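Local coordinates for adenosine deaminase 1 (Arthrobacter aurescens, PDB 3RYS), which probably catalyses the zinc-dependent hydrolytic deamination of adenine to hypoxanthine, a step of purine salvage, at residues Glu36-Glu41 against Leu73-Asp78; Met82-Leu87 against Leu125-Glu130; Met146-Ala151 against Ser180-Leu185; Leu244-Leu249 against Leu273-Asn278; His263-Met268 against Leu300-Pro305. All coordinates share one frame; numbering follows the deposited sequence.

Contact 1 of 5, residues Glu36-Glu41 against Leu73-Asp78; sequences ERNGIE and LQTEQD
R37, N38 and D78 carry most of this surface contact between the end of helix 28-37 and the start of helix 76-92. R37 has the length to bridge the two: CG lies anti to the backbone N (chi1 -161°), and the chain later bends at chi3. Its NH2 donates to D78 OD1 at 3.0 Å along a nearly straight N-H line (172°), and the guanidinium and carboxylate lie almost in one plane. The same NH2 forms a salt bridge with D81, one turn further along, so R37 serves two acids. The aliphatic CG of Q77 rests 3.6 Å from R37 NH2.

N38 meets D78 tip to tip, the amide turned steeply against the carboxylate, while N38 CG lies 3.9 Å from Q74 CG. G39, at positive phi, ends the helix in a Schellman motif, after which the chain brings I40 CD1 to 4.1 Å from Q74 CG.

D78 is short enough to fold back on its own helix start. Its OD2 accepts from Q74 N at 2.9 Å and from T75 N at 2.8 Å, the latter donor lying above the carboxylate plane. T75 OG1 in turn accepts from D78 N at 3.2 Å, completing a capping box. One carboxylate thus divides its work: OD2 fixes the helix start, and OD1 faces the arginine of the other helix, where opposite charges probably strengthen the bond.

Contact 2 of 5, residues Met82-Leu87 against Leu125-Glu130; sequences MTRAYL and LATSEE
T83 turns CG2 anti to its backbone N, and chi1 of L125 (-61°) sets its CG beside the backbone N. T83 CG2 meets L125 CD2 at 3.6 Å, the two side chains crossing at about a right angle. L87, one turn beyond T83, lays CD1 4.1 Å from L125 CD2 and 3.8 Å from S128 CB, so the leucine bridges both ends of the type I turn from L125 to S128. A small serine suits this place, letting L87 come close. At the partly exposed side R84, extended from CG to NE, brings NH2 to 3.8 Å from T127 CG2, which sits at the edge of the guanidinium.

In this TIM-barrel protein the contact packs helix 76-92 against the turn between helices 114-125 and 128-132, with T136 of strand 135-143 touching L87 and L125. The hydroxyls bond elsewhere: T83 to F79 O, T127 to D131 and S128 to V134 O. The join is thus mostly methyl and methylene packing, with one guanidinium edge on a methyl.

Contact 3 of 5, residues Met146-Ala151 against Ser180-Leu185; sequences MSEDSA and SKFERL
E148 and R184 meet at about a right angle, the arginine gripping side-on with two nitrogens on one oxygen: NE and NH2 both stand 2.9 Å from E148 OE1, on its syn side. E148 OE2 takes L185 N at 3.0 Å. The glutamate gains this reach from a chain extended beyond CG. An alanine here would probably leave the R184 guanidinium without its close carboxylate partner and L185 N without this acceptor.

One turn along from E148, A151 CB packs 4.0 Å from L185 CD2 and 4.2 Å from F182 CE2, at the ring's edge; a small alanine lets the helices approach. These are the first turns of helices 148-160 and 183-191, successive helices of the TIM barrel, and the dipole of the second would probably favour the charge of E148.

Further out, E183 CB covers one face of the R184 guanidinium. The extended K181 bonds R144 O through NZ and, weakly, M146 O at 3.2 Å. F142 of strand 135-143 touches both A151 and L185.

Contact 4 of 5, residues Leu244-Leu249 against Leu273-Asn278; sequences LTVCPL and LNVCVN
Main-chain bonds join L244-V246 to V275-V277 as two parallel strands, their axes inclined at 32°. L244 uses both its polar backbone atoms: its N donates to N274 O at 2.9 Å, and its O accepts from C276 N at 3.0 Å. Further on the bonding weakens: V246 N bonds C276 O weakly, and N278 N reaches V246 O at 2.8 Å, both at poor angles.

Apolar packing covers the face bearing L244, V246, V275 and V277. V275 sets CG1 anti to its carbonyl carbon (chi1 -73°), where it touches L244 CB at 3.7 Å and V246 CG2 at 3.6 Å; beta-branched valines fill such a strand face compactly. P248, opening the next helix, lays CD 4.1 Å from V277 CG1.

Polar groups gather on the T245 face and at the strand ends. T245 OG1 bonds D222 and H19, placing it in the second shell of the zinc, behind the ligand H19, and the C247 side chain lies about 5 Å from the zinc ion. N278 packs CB 3.9 Å from C247 SG, and its side chain lies beside T245 CB. An alanine here would keep CB and its contact with C247 SG but would probably open a gap beside T245 CB, where the side-chain end now packs.

T245 also bonds through its backbone to I221 and H223, carrying the TIM-barrel wall onward from strand 220-221, while helix 265-270 covers L244 and V275, and helices 289-300 and 304-317 pack on V277.

Contact 5 of 5, residues His263-Met268 against Leu300-Pro305; sequences HPLPEM and LEFSVP
L300, the last residue of helix 289-300, meets P266 in the first turn of helix 265-270, joining two of the helices that surround this TIM barrel. CG of L300 stands beside its backbone N (chi1 -73°), and CD1 reaches P266 CG at 3.7 Å, the side chains crossing at about a right angle. The same methyl lies 4.2 Å from H263 CB. Proline is well placed at P266, since a helix's first turn needs no backbone N-H there and the rigid ring offers a fixed apolar surface.

E301 then leaves the helix with positive phi, and F302 comes back to the same helix start. Its ring spans two residues: CE1 is 3.7 Å from P266 CG, and CZ is 3.8 Å from L265 CD2. P266 CG and L265 CD2 both approach the ring obliquely, and a large side chain suits a site where it must reach both residues at once. L296 of helix 289-300 touches both F302 and L265.

S303 follows as the N-cap of helix 304-317. On the facing segment, the helix start is itself capped: H263, whose NE2 bonds N251, accepts from L265 N at ND1, 3.0 Å away and close to the imidazole plane.

From the N terminus, contact 1 closes a loop holding helices 47-51 and 59-69 and ties helix 28-37 to the start of helix 76-92. Contact 2 opens further along that helix, touching contact 1 through L73 and M82, and closes after strand 95-102 and helix 114-125. Contact 3 follows in series, joining the starts of helices 148-160 and 183-191 across strand 167-171. Contacts 4 and 5 cross: helix 265-270 lies in the beta-alpha-beta connection between the paired strands of contact 4, and contact 5 binds its start to the end of helix 289-300. They meet where L273 N lies 3.0 Å from M268 O, a probable hydrogen bond.

Contact 1 of 5, residues Glu36-Glu41 against Leu73-Asp78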
# COMPACT_ATOMS: atom_id res chain seq x y z
N GLU A 36 -14.83 18.95 -10.62
CA GLU A 36 -15.34 20.30 -10.79
C GLU A 36 -14.26 21.26 -11.26
O GLU A 36 -14.45 22.02 -12.20
CB GLU A 36 -15.97 20.80 -9.50
CG GLU A 36 -16.72 22.11 -9.65
CD GLU A 36 -17.75 22.31 -8.56
OE1 GLU A 36 -18.07 21.32 -7.86
OE2 GLU A 36 -18.25 23.45 -8.41
N ARG A 37 -13.11 21.20 -10.59
CA ARG A 37 -11.98 22.06 -10.92
C ARG A 37 -11.47 21.83 -12.34
O ARG A 37 -10.93 22.73 -12.97
CB ARG A 37 -10.85 21.84 -9.91
CG ARG A 37 -9.82 22.97 -9.87
CD ARG A 37 -9.04 22.96 -8.56
NE ARG A 37 -8.10 21.84 -8.49
CZ ARG A 37 -7.36 21.55 -7.42
NH1 ARG A 37 -7.45 22.30 -6.33
NH2 ARG A 37 -6.54 20.52 -7.46
N ASN A 38 -11.64 20.61 -12.83
CA ASN A 38 -11.16 20.26 -14.17
C ASN A 38 -12.28 20.31 -15.19
O ASN A 38 -12.08 19.98 -16.36
CB ASN A 38 -10.51 18.88 -14.18
CG ASN A 38 -9.15 18.88 -13.52
OD1 ASN A 38 -8.73 17.88 -12.93
ND2 ASN A 38 -8.46 20.01 -13.60
N GLY A 39 -13.46 20.73 -14.75
CA GLY A 39 -14.63 20.76 -15.60
C GLY A 39 -14.89 19.41 -16.23
O GLY A 39 -15.16 19.30 -17.42
N ILE A 40 -14.80 18.36 -15.42
CA ILE A 40 -15.03 17.01 -15.89
C ILE A 40 -16.43 16.54 -15.52
O ILE A 40 -16.86 16.71 -14.38
CB ILE A 40 -13.99 16.02 -15.32
CG1 ILE A 40 -12.61 16.30 -15.91
CG2 ILE A 40 -14.41 14.58 -15.57
CD1 ILE A 40 -11.50 15.50 -15.26
N GLU A 41 -17.12 15.96 -16.49
CA GLU A 41 -18.41 15.32 -16.25
C GLU A 41 -18.20 13.92 -15.68
O GLU A 41 -17.52 13.09 -16.30
CB GLU A 41 -19.21 15.25 -17.55
CG GLU A 41 -20.54 14.52 -17.43
CD GLU A 41 -21.56 15.30 -16.61
OE1 GLU A 41 -21.39 16.53 -16.49
OE2 GLU A 41 -22.51 14.67 -16.09
N LEU A 73 -7.72 13.17 -12.08
CA LEU A 73 -6.34 13.58 -11.84
C LEU A 73 -5.66 14.07 -13.11
O LEU A 73 -5.08 13.28 -13.85
CB LEU A 73 -5.54 12.41 -11.27
CG LEU A 73 -5.99 11.84 -9.93
CD1 LEU A 73 -5.17 10.61 -9.56
CD2 LEU A 73 -5.90 12.92 -8.85
N GLN A 74 -5.72 15.37 -13.36
CA GLN A 74 -5.19 15.94 -14.61
C GLN A 74 -3.92 16.75 -14.42
O GLN A 74 -2.99 16.67 -15.22
CB GLN A 74 -6.25 16.83 -15.28
CG GLN A 74 -7.50 16.10 -15.73
CD GLN A 74 -7.20 15.02 -16.75
OE1 GLN A 74 -7.66 13.88 -16.62
NE2 GLN A 74 -6.41 15.36 -17.76
N THR A 75 -3.88 17.54 -13.35
CA THR A 75 -2.81 18.51 -13.16
C THR A 75 -1.92 18.14 -11.99
O THR A 75 -2.29 17.34 -11.13
CB THR A 75 -3.38 19.92 -12.90
OG1 THR A 75 -3.93 19.98 -11.58
CG2 THR A 75 -4.47 20.25 -13.91
N GLU A 76 -0.74 18.75 -11.98
CA GLU A 76 0.20 18.57 -10.90
C GLU A 76 -0.48 18.87 -9.57
O GLU A 76 -0.29 18.15 -8.59
CB GLU A 76 1.40 19.49 -11.12
CG GLU A 76 2.72 18.95 -10.61
CD GLU A 76 3.91 19.54 -11.34
OE1 GLU A 76 3.99 19.38 -12.58
OE2 GLU A 76 4.78 20.15 -10.68
N GLN A 77 -1.29 19.92 -9.55
CA GLN A 77 -2.01 20.33 -8.35
C GLN A 77 -2.92 19.20 -7.87
O GLN A 77 -3.04 18.95 -6.67
CB GLN A 77 -2.81 21.61 -8.61
CG GLN A 77 -3.42 22.25 -7.36
CD GLN A 77 -2.38 22.55 -6.29
OE1 GLN A 77 -1.20 22.77 -6.58
NE2 GLN A 77 -2.82 22.56 -5.03
N ASP A 78 -3.56 18.52 -8.81
CA ASP A 78 -4.44 17.40 -8.50
C ASP A 78 -3.72 16.30 -7.71
O ASP A 78 -4.23 15.79 -6.72
CB ASP A 78 -5.04 16.82 -9.78
CG ASP A 78 -5.97 17.80 -10.47
OD1 ASP A 78 -6.53 18.68 -9.78
OD2 ASP A 78 -6.13 17.70 -11.71

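Contact 2 of 5, residues Met82-Leu87 against Leu125-Glu130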
# COMPACT_ATOMS: atom_id res chain seq x y z
N MET A 82 -4.13 15.34 -3.63
CA MET A 82 -4.50 13.98 -3.24
C MET A 82 -3.52 13.42 -2.22
O MET A 82 -3.92 12.76 -1.25
CB MET A 82 -4.55 13.06 -4.45
CG MET A 82 -4.52 11.58 -4.11
SD MET A 82 -4.48 10.55 -5.58
CE MET A 82 -2.90 11.01 -6.27
N THR A 83 -2.24 13.70 -2.44
CA THR A 83 -1.18 13.18 -1.60
C THR A 83 -1.24 13.82 -0.21
O THR A 83 -1.06 13.15 0.80
CB THR A 83 0.20 13.43 -2.22
OG1 THR A 83 0.20 12.98 -3.58
CG2 THR A 83 1.29 12.69 -1.44
N ARG A 84 -1.50 15.13 -0.19
CA ARG A 84 -1.56 15.86 1.07
C ARG A 84 -2.77 15.46 1.90
O ARG A 84 -2.71 15.48 3.13
CB ARG A 84 -1.55 17.37 0.82
CG ARG A 84 -0.15 17.93 0.65
CD ARG A 84 -0.12 19.36 0.11
NE ARG A 84 1.27 19.82 0.03
CZ ARG A 84 1.69 20.83 -0.72
NH1 ARG A 84 0.83 21.51 -1.47
NH2 ARG A 84 2.97 21.17 -0.72
N ALA A 85 -3.86 15.11 1.23
CA ALA A 85 -5.08 14.73 1.92
C ALA A 85 -4.87 13.41 2.64
O ALA A 85 -5.45 13.17 3.70
CB ALA A 85 -6.25 14.63 0.94
N TYR A 86 -4.03 12.56 2.06
CA TYR A 86 -3.68 11.30 2.70
C TYR A 86 -2.69 11.51 3.84
O TYR A 86 -2.89 11.01 4.94
CB TYR A 86 -3.09 10.30 1.70
CG TYR A 86 -2.28 9.23 2.39
CD1 TYR A 86 -2.90 8.21 3.10
CD2 TYR A 86 -0.89 9.27 2.37
CE1 TYR A 86 -2.16 7.25 3.76
CE2 TYR A 86 -0.15 8.31 3.02
CZ TYR A 86 -0.78 7.30 3.72
OH TYR A 86 -0.03 6.34 4.37
N LEU A 87 -1.62 12.25 3.57
CA LEU A 87 -0.59 12.49 4.57
C LEU A 87 -1.20 13.11 5.83
O LEU A 87 -0.82 12.78 6.95
CB LEU A 87 0.52 13.39 4.01
CG LEU A 87 1.41 12.77 2.92
CD1 LEU A 87 2.26 13.83 2.23
CD2 LEU A 87 2.28 11.68 3.49
N LEU A 125 5.35 15.16 -1.06
CA LEU A 125 6.18 14.31 -0.21
C LEU A 125 7.40 15.02 0.34
O LEU A 125 7.79 14.81 1.49
CB LEU A 125 6.64 13.06 -0.98
CG LEU A 125 5.55 12.14 -1.50
CD1 LEU A 125 6.18 10.94 -2.18
CD2 LEU A 125 4.62 11.70 -0.38
N ALA A 126 8.00 15.87 -0.49
CA ALA A 126 9.22 16.59 -0.12
C ALA A 126 9.02 17.49 1.09
O ALA A 126 9.97 18.05 1.63
CB ALA A 126 9.73 17.40 -1.31
N THR A 127 7.77 17.62 1.51
CA THR A 127 7.40 18.55 2.56
C THR A 127 6.59 17.82 3.63
O THR A 127 5.99 18.45 4.51
CB THR A 127 6.57 19.70 1.95
OG1 THR A 127 6.64 20.86 2.80
CG2 THR A 127 5.11 19.28 1.77
N SER A 128 6.57 16.50 3.56
CA SER A 128 5.71 15.69 4.42
C SER A 128 6.15 15.70 5.88
O SER A 128 5.33 15.86 6.78
CB SER A 128 5.62 14.26 3.89
OG SER A 128 6.87 13.60 3.95
N GLU A 129 7.45 15.51 6.12
CA GLU A 129 7.96 15.55 7.49
C GLU A 129 7.63 16.88 8.16
O GLU A 129 7.18 16.93 9.30
CB GLU A 129 9.48 15.32 7.51
CG GLU A 129 9.90 13.87 7.53
CD GLU A 129 11.40 13.71 7.58
OE1 GLU A 129 11.93 13.37 8.66
OE2 GLU A 129 12.06 13.95 6.55
N GLU A 130 7.87 17.95 7.42
CA GLU A 130 7.66 19.29 7.93
C GLU A 130 6.18 19.60 8.20
O GLU A 130 5.83 20.14 9.25
CB GLU A 130 8.22 20.30 6.95
CG GLU A 130 8.22 21.71 7.46
CD GLU A 130 8.99 22.64 6.56
OE1 GLU A 130 9.71 22.13 5.66
OE2 GLU A 130 8.88 23.87 6.74

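Contact 3 of 5, residues Met146-Ala151 against Ser180-Leu185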
# COMPACT_ATOMS: atom_id res chain seq x y z
N MET A 146 -0.30 -5.21 -17.95
CA MET A 146 0.22 -4.59 -19.15
C MET A 146 1.57 -5.23 -19.44
O MET A 146 2.12 -5.94 -18.59
CB MET A 146 0.38 -3.08 -18.98
CG MET A 146 -0.94 -2.33 -18.86
SD MET A 146 -0.67 -0.56 -19.04
CE MET A 146 -2.28 0.06 -18.55
N SER A 147 2.12 -4.98 -20.62
CA SER A 147 3.33 -5.66 -21.03
C SER A 147 4.51 -5.31 -20.12
O SER A 147 4.51 -4.27 -19.47
CB SER A 147 3.67 -5.35 -22.49
OG SER A 147 4.13 -4.02 -22.64
N GLU A 148 5.50 -6.20 -20.08
CA GLU A 148 6.74 -5.91 -19.39
C GLU A 148 7.52 -4.84 -20.15
O GLU A 148 8.18 -4.00 -19.55
CB GLU A 148 7.61 -7.16 -19.26
CG GLU A 148 9.03 -6.85 -18.81
CD GLU A 148 9.86 -8.08 -18.53
OE1 GLU A 148 9.83 -9.02 -19.36
OE2 GLU A 148 10.55 -8.12 -17.49
N ASP A 149 7.43 -4.88 -21.47
CA ASP A 149 8.21 -3.97 -22.30
C ASP A 149 7.82 -2.52 -22.07
O ASP A 149 8.68 -1.64 -22.03
CB ASP A 149 8.10 -4.35 -23.78
CG ASP A 149 8.88 -5.61 -24.13
OD1 ASP A 149 9.91 -5.88 -23.46
OD2 ASP A 149 8.47 -6.33 -25.06
N SER A 150 6.53 -2.27 -21.90
CA SER A 150 6.06 -0.93 -21.62
C SER A 150 6.44 -0.50 -20.20
O SER A 150 6.70 0.67 -19.95
CB SER A 150 4.55 -0.82 -21.81
OG SER A 150 3.87 -1.78 -21.02
N ALA A 151 6.48 -1.46 -19.28
CA ALA A 151 6.93 -1.19 -17.92
C ALA A 151 8.41 -0.80 -17.93
O ALA A 151 8.83 0.09 -17.19
CB ALA A 151 6.69 -2.39 -17.03
N SER A 180 7.13 -13.64 -12.57
CA SER A 180 8.14 -13.96 -13.57
C SER A 180 8.03 -13.11 -14.82
O SER A 180 9.02 -12.86 -15.51
CB SER A 180 8.05 -15.44 -13.96
OG SER A 180 6.88 -15.70 -14.72
N LYS A 181 6.81 -12.67 -15.13
CA LYS A 181 6.56 -11.86 -16.31
C LYS A 181 7.41 -10.58 -16.32
O LYS A 181 7.69 -10.03 -17.39
CB LYS A 181 5.07 -11.52 -16.39
CG LYS A 181 4.66 -10.75 -17.63
CD LYS A 181 3.17 -10.48 -17.63
CE LYS A 181 2.81 -9.38 -18.60
NZ LYS A 181 1.36 -9.07 -18.54
N PHE A 182 7.83 -10.13 -15.14
CA PHE A 182 8.59 -8.88 -15.03
C PHE A 182 10.01 -9.07 -14.51
O PHE A 182 10.58 -8.17 -13.89
CB PHE A 182 7.82 -7.88 -14.16
CG PHE A 182 6.47 -7.52 -14.70
CD1 PHE A 182 5.37 -8.33 -14.44
CD2 PHE A 182 6.30 -6.40 -15.49
CE1 PHE A 182 4.13 -8.02 -14.95
CE2 PHE A 182 5.06 -6.08 -16.00
CZ PHE A 182 3.97 -6.89 -15.73
N GLU A 183 10.58 -10.25 -14.76
CA GLU A 183 11.95 -10.55 -14.33
C GLU A 183 12.95 -9.50 -14.82
O GLU A 183 13.78 -9.01 -14.05
CB GLU A 183 12.37 -11.94 -14.79
CG GLU A 183 13.78 -12.34 -14.36
CD GLU A 183 14.18 -13.73 -14.83
OE1 GLU A 183 13.47 -14.31 -15.68
OE2 GLU A 183 15.21 -14.25 -14.34
N ARG A 184 12.88 -9.19 -16.12
CA ARG A 184 13.75 -8.18 -16.72
C ARG A 184 13.60 -6.85 -15.99
O ARG A 184 14.58 -6.26 -15.54
CB ARG A 184 13.41 -8.00 -18.21
CG ARG A 184 14.02 -9.03 -19.17
CD ARG A 184 13.60 -10.46 -18.84
NE ARG A 184 12.14 -10.61 -18.75
CZ ARG A 184 11.53 -11.79 -18.71
NH1 ARG A 184 12.24 -12.91 -18.76
NH2 ARG A 184 10.20 -11.85 -18.63
N LEU A 185 12.36 -6.39 -15.90
CA LEU A 185 12.03 -5.16 -15.19
C LEU A 185 12.73 -5.06 -13.84
O LEU A 185 13.33 -4.04 -13.52
CB LEU A 185 10.51 -5.05 -15.01
CG LEU A 185 10.00 -3.92 -14.12
CD1 LEU A 185 10.29 -2.58 -14.75
CD2 LEU A 185 8.51 -4.10 -13.86

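Contact 4 of 5, residues Leu244-Leu249 against Leu273-Asn278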
# COMPACT_ATOMS: atom_id res chain seq x y z
N LEU A 244 5.73 -9.16 5.43
CA LEU A 244 4.46 -9.34 4.74
C LEU A 244 3.51 -8.18 5.04
O LEU A 244 3.07 -8.00 6.18
CB LEU A 244 3.81 -10.67 5.13
CG LEU A 244 3.95 -11.85 4.15
CD1 LEU A 244 5.40 -12.10 3.77
CD2 LEU A 244 3.31 -13.11 4.70
N THR A 245 3.20 -7.38 4.02
CA THR A 245 2.34 -6.22 4.23
C THR A 245 0.85 -6.58 4.13
O THR A 245 0.21 -6.38 3.09
CB THR A 245 2.74 -5.04 3.31
OG1 THR A 245 2.55 -5.40 1.94
CG2 THR A 245 4.20 -4.68 3.53
N VAL A 246 0.31 -7.11 5.22
CA VAL A 246 -1.10 -7.52 5.27
C VAL A 246 -2.06 -6.33 5.29
O VAL A 246 -1.80 -5.31 5.92
CB VAL A 246 -1.38 -8.40 6.50
CG1 VAL A 246 -2.82 -8.92 6.46
CG2 VAL A 246 -0.39 -9.56 6.57
N CYS A 247 -3.18 -6.49 4.59
CA CYS A 247 -4.21 -5.45 4.53
C CYS A 247 -5.57 -6.06 4.86
O CYS A 247 -6.29 -6.51 3.97
CB CYS A 247 -4.25 -4.81 3.14
SG CYS A 247 -2.62 -4.35 2.49
N PRO A 248 -5.92 -6.08 6.16
CA PRO A 248 -7.11 -6.76 6.69
C PRO A 248 -8.42 -6.36 6.02
O PRO A 248 -9.11 -7.22 5.47
CB PRO A 248 -7.11 -6.36 8.17
CG PRO A 248 -5.65 -6.09 8.47
CD PRO A 248 -5.11 -5.46 7.23
N LEU A 249 -8.77 -5.08 6.08
CA LEU A 249 -10.01 -4.60 5.49
C LEU A 249 -10.04 -4.80 3.98
O LEU A 249 -11.08 -5.10 3.39
CB LEU A 249 -10.23 -3.13 5.82
CG LEU A 249 -10.46 -2.80 7.29
CD1 LEU A 249 -10.81 -1.32 7.46
CD2 LEU A 249 -11.56 -3.70 7.87
N LEU A 273 5.42 -15.18 11.25
CA LEU A 273 5.51 -14.44 10.00
C LEU A 273 5.70 -12.96 10.32
O LEU A 273 5.00 -12.42 11.18
CB LEU A 273 4.25 -14.63 9.14
CG LEU A 273 4.03 -16.01 8.53
CD1 LEU A 273 2.70 -16.06 7.80
CD2 LEU A 273 5.17 -16.36 7.58
N ASN A 274 6.64 -12.32 9.64
CA ASN A 274 6.94 -10.91 9.88
C ASN A 274 5.89 -9.98 9.27
O ASN A 274 6.18 -9.23 8.33
CB ASN A 274 8.33 -10.58 9.34
CG ASN A 274 8.73 -9.16 9.62
OD1 ASN A 274 8.26 -8.54 10.58
ND2 ASN A 274 9.61 -8.62 8.79
N VAL A 275 4.68 -10.02 9.81
CA VAL A 275 3.56 -9.29 9.23
C VAL A 275 3.34 -7.91 9.84
O VAL A 275 3.70 -7.66 10.99
CB VAL A 275 2.25 -10.08 9.37
CG1 VAL A 275 2.23 -11.28 8.42
CG2 VAL A 275 2.06 -10.52 10.82
N CYS A 276 2.74 -7.03 9.05
CA CYS A 276 2.33 -5.72 9.54
C CYS A 276 0.98 -5.34 8.93
O CYS A 276 0.52 -5.96 7.97
CB CYS A 276 3.38 -4.65 9.23
SG CYS A 276 3.67 -4.34 7.48
N VAL A 277 0.35 -4.32 9.51
CA VAL A 277 -1.00 -3.92 9.14
C VAL A 277 -1.00 -2.68 8.24
O VAL A 277 -0.33 -1.69 8.55
CB VAL A 277 -1.84 -3.63 10.40
CG1 VAL A 277 -3.23 -3.15 10.03
CG2 VAL A 277 -1.92 -4.88 11.27
N ASN A 278 -1.74 -2.75 7.14
CA ASN A 278 -1.79 -1.67 6.16
C ASN A 278 -3.22 -1.45 5.66
O ASN A 278 -4.05 -2.36 5.71
CB ASN A 278 -0.87 -1.99 4.98
CG ASN A 278 0.55 -2.31 5.42
OD1 ASN A 278 0.84 -3.42 5.87
ND2 ASN A 278 1.45 -1.34 5.26

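Contact 5 of 5, residues His263-Met268 against Leu300-Pro305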
# COMPACT_ATOMS: atom_id res chain seq x y z
N HIS A 263 -9.99 -13.75 9.29
CA HIS A 263 -8.69 -13.36 8.75
C HIS A 263 -7.51 -14.08 9.42
O HIS A 263 -7.48 -14.23 10.64
CB HIS A 263 -8.49 -11.85 8.84
CG HIS A 263 -7.49 -11.32 7.86
ND1 HIS A 263 -6.13 -11.46 8.03
CD2 HIS A 263 -7.66 -10.68 6.67
CE1 HIS A 263 -5.50 -10.91 7.01
NE2 HIS A 263 -6.40 -10.44 6.17
N PRO A 264 -6.54 -14.53 8.60
CA PRO A 264 -5.37 -15.30 9.05
C PRO A 264 -4.37 -14.50 9.85
O PRO A 264 -3.47 -15.09 10.44
CB PRO A 264 -4.71 -15.73 7.73
CG PRO A 264 -5.73 -15.49 6.66
CD PRO A 264 -6.56 -14.35 7.14
N LEU A 265 -4.51 -13.17 9.88
CA LEU A 265 -3.51 -12.33 10.54
C LEU A 265 -3.07 -12.81 11.93
O LEU A 265 -1.88 -12.91 12.20
CB LEU A 265 -3.98 -10.87 10.61
CG LEU A 265 -2.88 -9.98 11.20
CD1 LEU A 265 -1.70 -9.96 10.26
CD2 LEU A 265 -3.39 -8.58 11.47
N PRO A 266 -4.04 -13.12 12.81
CA PRO A 266 -3.66 -13.59 14.15
C PRO A 266 -2.75 -14.82 14.08
O PRO A 266 -1.72 -14.86 14.75
CB PRO A 266 -5.00 -13.96 14.79
CG PRO A 266 -6.02 -13.19 14.04
CD PRO A 266 -5.50 -13.05 12.64
N GLU A 267 -3.15 -15.80 13.28
CA GLU A 267 -2.39 -17.03 13.13
C GLU A 267 -1.01 -16.77 12.51
O GLU A 267 -0.01 -17.39 12.90
CB GLU A 267 -3.17 -18.04 12.28
CG GLU A 267 -2.46 -19.37 12.06
CD GLU A 267 -3.26 -20.35 11.21
OE1 GLU A 267 -4.29 -19.96 10.64
OE2 GLU A 267 -2.84 -21.53 11.11
N MET A 268 -0.97 -15.84 11.55
CA MET A 268 0.27 -15.48 10.87
C MET A 268 1.27 -14.87 11.85
O MET A 268 2.47 -15.17 11.81
CB MET A 268 0.00 -14.49 9.73
CG MET A 268 -0.84 -15.04 8.59
SD MET A 268 -1.33 -13.79 7.39
CE MET A 268 0.13 -13.68 6.36
N LEU A 300 -10.98 -9.23 16.34
CA LEU A 300 -10.05 -10.34 16.54
C LEU A 300 -9.34 -10.29 17.89
O LEU A 300 -8.43 -11.08 18.15
CB LEU A 300 -9.04 -10.41 15.40
CG LEU A 300 -9.59 -10.92 14.06
CD1 LEU A 300 -8.59 -10.73 12.93
CD2 LEU A 300 -10.00 -12.38 14.19
N GLU A 301 -9.75 -9.35 18.74
CA GLU A 301 -9.28 -9.25 20.12
C GLU A 301 -7.77 -9.09 20.27
O GLU A 301 -7.18 -9.63 21.20
CB GLU A 301 -9.76 -10.45 20.93
CG GLU A 301 -11.14 -10.95 20.53
CD GLU A 301 -11.75 -11.84 21.59
OE1 GLU A 301 -11.72 -11.43 22.76
OE2 GLU A 301 -12.24 -12.93 21.25
N PHE A 302 -7.17 -8.36 19.35
CA PHE A 302 -5.75 -8.04 19.44
C PHE A 302 -5.46 -7.22 20.69
O PHE A 302 -6.14 -6.23 20.97
CB PHE A 302 -5.31 -7.27 18.20
CG PHE A 302 -4.97 -8.16 17.05
CD1 PHE A 302 -5.93 -8.99 16.49
CD2 PHE A 302 -3.69 -8.18 16.53
CE1 PHE A 302 -5.61 -9.81 15.43
CE2 PHE A 302 -3.37 -9.01 15.47
CZ PHE A 302 -4.33 -9.82 14.92
N SER A 303 -4.45 -7.64 21.44
CA SER A 303 -4.03 -6.94 22.65
C SER A 303 -3.09 -5.79 22.33
O SER A 303 -2.58 -5.68 21.21
CB SER A 303 -3.31 -7.91 23.59
OG SER A 303 -2.03 -8.24 23.08
N VAL A 304 -2.84 -4.94 23.32
CA VAL A 304 -1.90 -3.84 23.16
C VAL A 304 -0.50 -4.33 22.76
O VAL A 304 0.08 -3.84 21.79
CB VAL A 304 -1.81 -2.97 24.45
CG1 VAL A 304 -0.58 -2.08 24.41
CG2 VAL A 304 -3.07 -2.14 24.63
N PRO A 305 0.04 -5.32 23.50
CA PRO A 305 1.34 -5.89 23.15
C PRO A 305 1.34 -6.50 21.75
O PRO A 305 2.35 -6.45 21.05
CB PRO A 305 1.54 -6.98 24.20
CG PRO A 305 0.70 -6.56 25.35
CD PRO A 305 -0.49 -5.88 24.75